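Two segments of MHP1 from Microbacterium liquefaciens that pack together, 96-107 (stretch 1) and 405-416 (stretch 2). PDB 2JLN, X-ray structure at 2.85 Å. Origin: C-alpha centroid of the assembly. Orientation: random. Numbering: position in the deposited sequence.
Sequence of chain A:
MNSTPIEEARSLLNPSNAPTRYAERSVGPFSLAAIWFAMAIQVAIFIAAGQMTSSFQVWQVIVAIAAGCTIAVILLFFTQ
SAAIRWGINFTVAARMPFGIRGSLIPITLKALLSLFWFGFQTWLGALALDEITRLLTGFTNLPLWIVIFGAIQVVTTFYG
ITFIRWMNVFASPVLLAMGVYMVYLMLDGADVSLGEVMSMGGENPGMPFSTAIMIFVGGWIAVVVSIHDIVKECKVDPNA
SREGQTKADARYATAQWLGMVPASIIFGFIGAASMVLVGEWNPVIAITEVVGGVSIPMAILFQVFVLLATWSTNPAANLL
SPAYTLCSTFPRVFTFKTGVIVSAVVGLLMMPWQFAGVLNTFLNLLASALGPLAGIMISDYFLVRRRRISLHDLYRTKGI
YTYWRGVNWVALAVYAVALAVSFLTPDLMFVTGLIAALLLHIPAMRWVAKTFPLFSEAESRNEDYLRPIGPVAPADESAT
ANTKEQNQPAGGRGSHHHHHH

Stretch 1 96-107: MPFGIRGSLIPI
Stretch 2, residues 405-416: RGVNWVALAVYA

What brings the backbones of two stretches more than 300 residues apart so close? Three glycines do much of it. In 96-107 an irregular segment leads through a type I turn, Arg-101 to Leu-104, into a helix that is established by 104-107; in 405-416 a short loop precedes the helix 409-416. The chains come closest where these loops meet, with Gly-102 CA 4.0 Å from Val-407 CA and Arg-101 CA 4.8 Å from Gly-406 CA. Gly-99 (phi/psi -71/-175) could carry no CB here, since one would lie 2.0 Å from Gly-406 O; at Gly-102 (-49/-31) a CB would be tight against Val-407 CA and would clash with Gly-99 N. Gly-406 sits at 101/-2, where a CB would jam against the preceding carbonyl oxygen and would also be tight against Arg-101 CD, at 3.1 Å.

How does Gly-406, with 57 Å² covered, bond without a side chain? Gly-406 O points at the start of the turn and accepts two hydrogen bonds, from Arg-101 N at 2.7 Å and Gly-102 N at 2.8 Å, the second the straighter at 165°. Gly-99 CA adds a CA-H...O contact to Gly-406 O at 3.3 Å. Ile-100 N is also 3.3 Å from Gly-406 O, but at a poor angle for a hydrogen bond. Beside this cluster Val-407 (-137/134, chi1 t) sets its CG2 3.5 Å from Gly-102 N, while the Arg-101 side chain (m, t, t, chi4 157°) extends past the loop, its NH1 3.8 Å from Arg-405 O.

What does Phe-98, which has the most surface covered (71 Å²), pack against? Its CA-to-CB bond points sideways, but chi1 m (-48°) and chi2 102° bring the ring to the 409-416 helix. There CD2 of Phe-98 lies 3.9 Å from Ala-411 CB and 3.7 Å from Leu-412 CD2, while CZ of Phe-98 approaches Tyr-415 CD1 at 4.2 Å. Ala-411 and Tyr-415, one helical turn apart, both point toward the first stretch, so the ring spans that turn in an apolar contact. Tyr-415 takes chi1 t, with chi2 92°, and its OH is hydrogen-bonded elsewhere in the structure.

Where does Leu-412, almost as well covered at 69 Å², reach? With chi1 m and chi2 t, its end comes nearer the first stretch than its sideways CA-to-CB bond suggests. Besides the meeting with Phe-98, Leu-412 CD1 lies 3.7 Å from Ile-105 CD1 and Leu-412 CD2 4.4 Å from Pro-106 CD, joining the early helix of 96-107 to the apolar contact.

How is the start of the second helix held in register? Asn-408 (-99/88, chi1 t, chi2 -10°) is its N-cap: OD1 of Asn-408 accepts from Ala-411 N at 3.0 Å, satisfying an amide of the first turn. Across the interface, Asn-408 ND2 gives a weak hydrogen bond to Pro-97 O at 3.0 Å and 130°, so one amide group both caps the helix and ties it to the first stretch.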

# COMPACT_ATOMS: atom_id res chain seq x y z
N MET A 96 16.30 -10.92 6.06
CA MET A 96 16.91 -10.73 7.36
C MET A 96 16.33 -11.67 8.44
O MET A 96 17.02 -12.57 8.90
CB MET A 96 16.80 -9.25 7.75
CG MET A 96 18.05 -8.64 8.35
SD MET A 96 18.54 -7.03 7.65
CE MET A 96 16.97 -6.19 7.34
N PRO A 97 15.07 -11.47 8.87
CA PRO A 97 14.57 -12.34 9.94
C PRO A 97 14.21 -13.75 9.46
O PRO A 97 14.62 -14.73 10.08
CB PRO A 97 13.31 -11.61 10.42
CG PRO A 97 12.83 -10.90 9.20
CD PRO A 97 14.12 -10.39 8.58
N PHE A 98 13.44 -13.87 8.38
CA PHE A 98 13.20 -15.18 7.78
C PHE A 98 14.47 -15.49 7.00
O PHE A 98 15.38 -14.67 6.99
CB PHE A 98 11.96 -15.12 6.89
CG PHE A 98 10.79 -14.48 7.57
CD1 PHE A 98 10.45 -13.17 7.28
CD2 PHE A 98 10.08 -15.15 8.53
CE1 PHE A 98 9.39 -12.57 7.92
CE2 PHE A 98 9.02 -14.54 9.18
CZ PHE A 98 8.68 -13.25 8.87
N GLY A 99 14.59 -16.64 6.35
CA GLY A 99 15.85 -16.84 5.63
C GLY A 99 16.11 -16.01 4.35
O GLY A 99 15.35 -15.15 3.96
N ILE A 100 17.20 -16.29 3.68
CA ILE A 100 17.38 -15.79 2.33
C ILE A 100 16.37 -16.49 1.42
O ILE A 100 15.97 -15.94 0.40
CB ILE A 100 18.84 -16.02 1.84
CG1 ILE A 100 19.74 -14.97 2.47
CG2 ILE A 100 18.94 -16.05 0.32
CD1 ILE A 100 21.13 -15.02 2.01
N ARG A 101 15.95 -17.71 1.78
CA ARG A 101 14.97 -18.47 1.01
C ARG A 101 13.65 -18.61 1.75
O ARG A 101 12.59 -18.46 1.15
CB ARG A 101 15.49 -19.85 0.64
CG ARG A 101 16.42 -19.82 -0.56
CD ARG A 101 16.96 -21.21 -0.93
NE ARG A 101 18.25 -21.10 -1.62
CZ ARG A 101 19.17 -22.07 -1.68
NH1 ARG A 101 18.94 -23.25 -1.09
NH2 ARG A 101 20.32 -21.87 -2.33
N GLY A 102 13.73 -18.86 3.06
CA GLY A 102 12.58 -18.86 3.96
C GLY A 102 11.65 -17.65 3.88
O GLY A 102 10.45 -17.75 4.10
N SER A 103 12.22 -16.50 3.54
CA SER A 103 11.43 -15.30 3.30
C SER A 103 10.44 -15.50 2.16
O SER A 103 9.41 -14.82 2.10
CB SER A 103 12.35 -14.17 2.93
OG SER A 103 13.11 -14.56 1.79
N LEU A 104 10.75 -16.39 1.23
CA LEU A 104 9.86 -16.63 0.09
C LEU A 104 8.41 -17.06 0.47
O LEU A 104 7.46 -16.82 -0.31
CB LEU A 104 10.49 -17.61 -0.90
CG LEU A 104 11.58 -16.96 -1.77
CD1 LEU A 104 12.16 -17.99 -2.74
CD2 LEU A 104 11.06 -15.72 -2.52
N ILE A 105 8.23 -17.66 1.65
CA ILE A 105 6.91 -18.09 2.13
C ILE A 105 5.94 -16.93 2.42
O ILE A 105 5.00 -16.76 1.65
CB ILE A 105 7.04 -19.08 3.31
CG1 ILE A 105 7.38 -20.47 2.77
CG2 ILE A 105 5.76 -19.10 4.13
CD1 ILE A 105 8.39 -21.25 3.60
N PRO A 106 6.17 -16.11 3.48
CA PRO A 106 5.31 -14.93 3.65
C PRO A 106 5.29 -14.00 2.44
O PRO A 106 4.24 -13.46 2.13
CB PRO A 106 5.96 -14.20 4.83
CG PRO A 106 7.37 -14.69 4.83
CD PRO A 106 7.21 -16.14 4.52
N ILE A 107 6.42 -13.78 1.77
CA ILE A 107 6.42 -12.87 0.63
C ILE A 107 5.51 -13.35 -0.49
O ILE A 107 4.95 -12.54 -1.21
CB ILE A 107 7.85 -12.65 0.11
CG1 ILE A 107 8.46 -11.43 0.78
CG2 ILE A 107 7.89 -12.51 -1.41
CD1 ILE A 107 9.97 -11.50 0.78
N ARG A 405 20.25 -23.88 5.73
CA ARG A 405 20.10 -24.14 4.30
C ARG A 405 19.12 -23.16 3.61
O ARG A 405 18.38 -23.55 2.69
CB ARG A 405 19.67 -25.59 4.08
CG ARG A 405 20.55 -26.34 3.08
CD ARG A 405 20.14 -27.81 2.94
NE ARG A 405 20.48 -28.34 1.62
CZ ARG A 405 20.07 -29.52 1.15
NH1 ARG A 405 19.28 -30.30 1.90
NH2 ARG A 405 20.44 -29.92 -0.06
N GLY A 406 19.13 -21.90 4.06
CA GLY A 406 18.35 -20.83 3.46
C GLY A 406 17.06 -20.44 4.17
O GLY A 406 16.38 -19.53 3.72
N VAL A 407 16.72 -21.11 5.26
CA VAL A 407 15.43 -20.89 5.92
C VAL A 407 15.55 -20.82 7.42
O VAL A 407 16.22 -21.66 8.01
CB VAL A 407 14.51 -22.06 5.66
CG1 VAL A 407 13.27 -21.94 6.52
CG2 VAL A 407 14.20 -22.15 4.17
N ASN A 408 14.92 -19.84 8.07
CA ASN A 408 15.02 -19.74 9.52
C ASN A 408 13.78 -20.35 10.17
O ASN A 408 12.81 -19.64 10.42
CB ASN A 408 15.21 -18.28 9.96
CG ASN A 408 15.10 -18.08 11.49
OD1 ASN A 408 14.70 -18.99 12.23
ND2 ASN A 408 15.46 -16.89 11.95
N TRP A 409 13.79 -21.65 10.44
CA TRP A 409 12.58 -22.29 10.94
C TRP A 409 12.07 -21.70 12.25
O TRP A 409 10.86 -21.65 12.45
CB TRP A 409 12.69 -23.82 11.02
CG TRP A 409 13.05 -24.43 9.71
CD1 TRP A 409 14.30 -24.77 9.29
CD2 TRP A 409 12.16 -24.76 8.64
NE1 TRP A 409 14.25 -25.30 8.02
CE2 TRP A 409 12.95 -25.31 7.59
CE3 TRP A 409 10.78 -24.64 8.45
CZ2 TRP A 409 12.40 -25.73 6.38
CZ3 TRP A 409 10.24 -25.08 7.25
CH2 TRP A 409 11.04 -25.61 6.23
N VAL A 410 12.94 -21.20 13.12
CA VAL A 410 12.44 -20.60 14.36
C VAL A 410 11.57 -19.38 14.12
O VAL A 410 10.58 -19.20 14.84
CB VAL A 410 13.54 -20.27 15.37
CG1 VAL A 410 12.97 -19.44 16.54
CG2 VAL A 410 14.18 -21.55 15.87
N ALA A 411 11.91 -18.56 13.11
CA ALA A 411 11.07 -17.39 12.66
C ALA A 411 9.72 -17.73 11.99
O ALA A 411 8.71 -17.10 12.30
CB ALA A 411 11.87 -16.45 11.78
N LEU A 412 9.70 -18.69 11.06
CA LEU A 412 8.44 -19.30 10.60
C LEU A 412 7.64 -19.92 11.75
O LEU A 412 6.43 -20.06 11.67
CB LEU A 412 8.69 -20.35 9.52
CG LEU A 412 9.38 -19.75 8.29
CD1 LEU A 412 9.42 -20.72 7.11
CD2 LEU A 412 8.65 -18.48 7.90
N ALA A 413 8.31 -20.30 12.83
CA ALA A 413 7.56 -20.79 13.98
C ALA A 413 6.93 -19.62 14.75
O ALA A 413 5.73 -19.65 15.03
CB ALA A 413 8.43 -21.64 14.88
N VAL A 414 7.71 -18.60 15.07
CA VAL A 414 7.14 -17.40 15.70
C VAL A 414 5.97 -16.89 14.85
O VAL A 414 4.98 -16.39 15.39
CB VAL A 414 8.16 -16.26 15.84
CG1 VAL A 414 7.47 -14.97 16.29
CG2 VAL A 414 9.26 -16.64 16.81
N TYR A 415 6.08 -17.01 13.53
CA TYR A 415 4.96 -16.60 12.68
C TYR A 415 3.67 -17.43 12.95
O TYR A 415 2.60 -16.86 13.19
CB TYR A 415 5.36 -16.66 11.20
CG TYR A 415 4.49 -15.82 10.30
CD1 TYR A 415 4.83 -14.52 10.01
CD2 TYR A 415 3.31 -16.32 9.75
CE1 TYR A 415 4.05 -13.73 9.19
CE2 TYR A 415 2.52 -15.53 8.93
CZ TYR A 415 2.91 -14.23 8.66
OH TYR A 415 2.18 -13.39 7.87
N ALA A 416 3.79 -18.77 12.92
CA ALA A 416 2.66 -19.67 13.19
C ALA A 416 2.02 -19.39 14.54
O ALA A 416 0.86 -19.01 14.60
CB ALA A 416 3.10 -21.10 13.12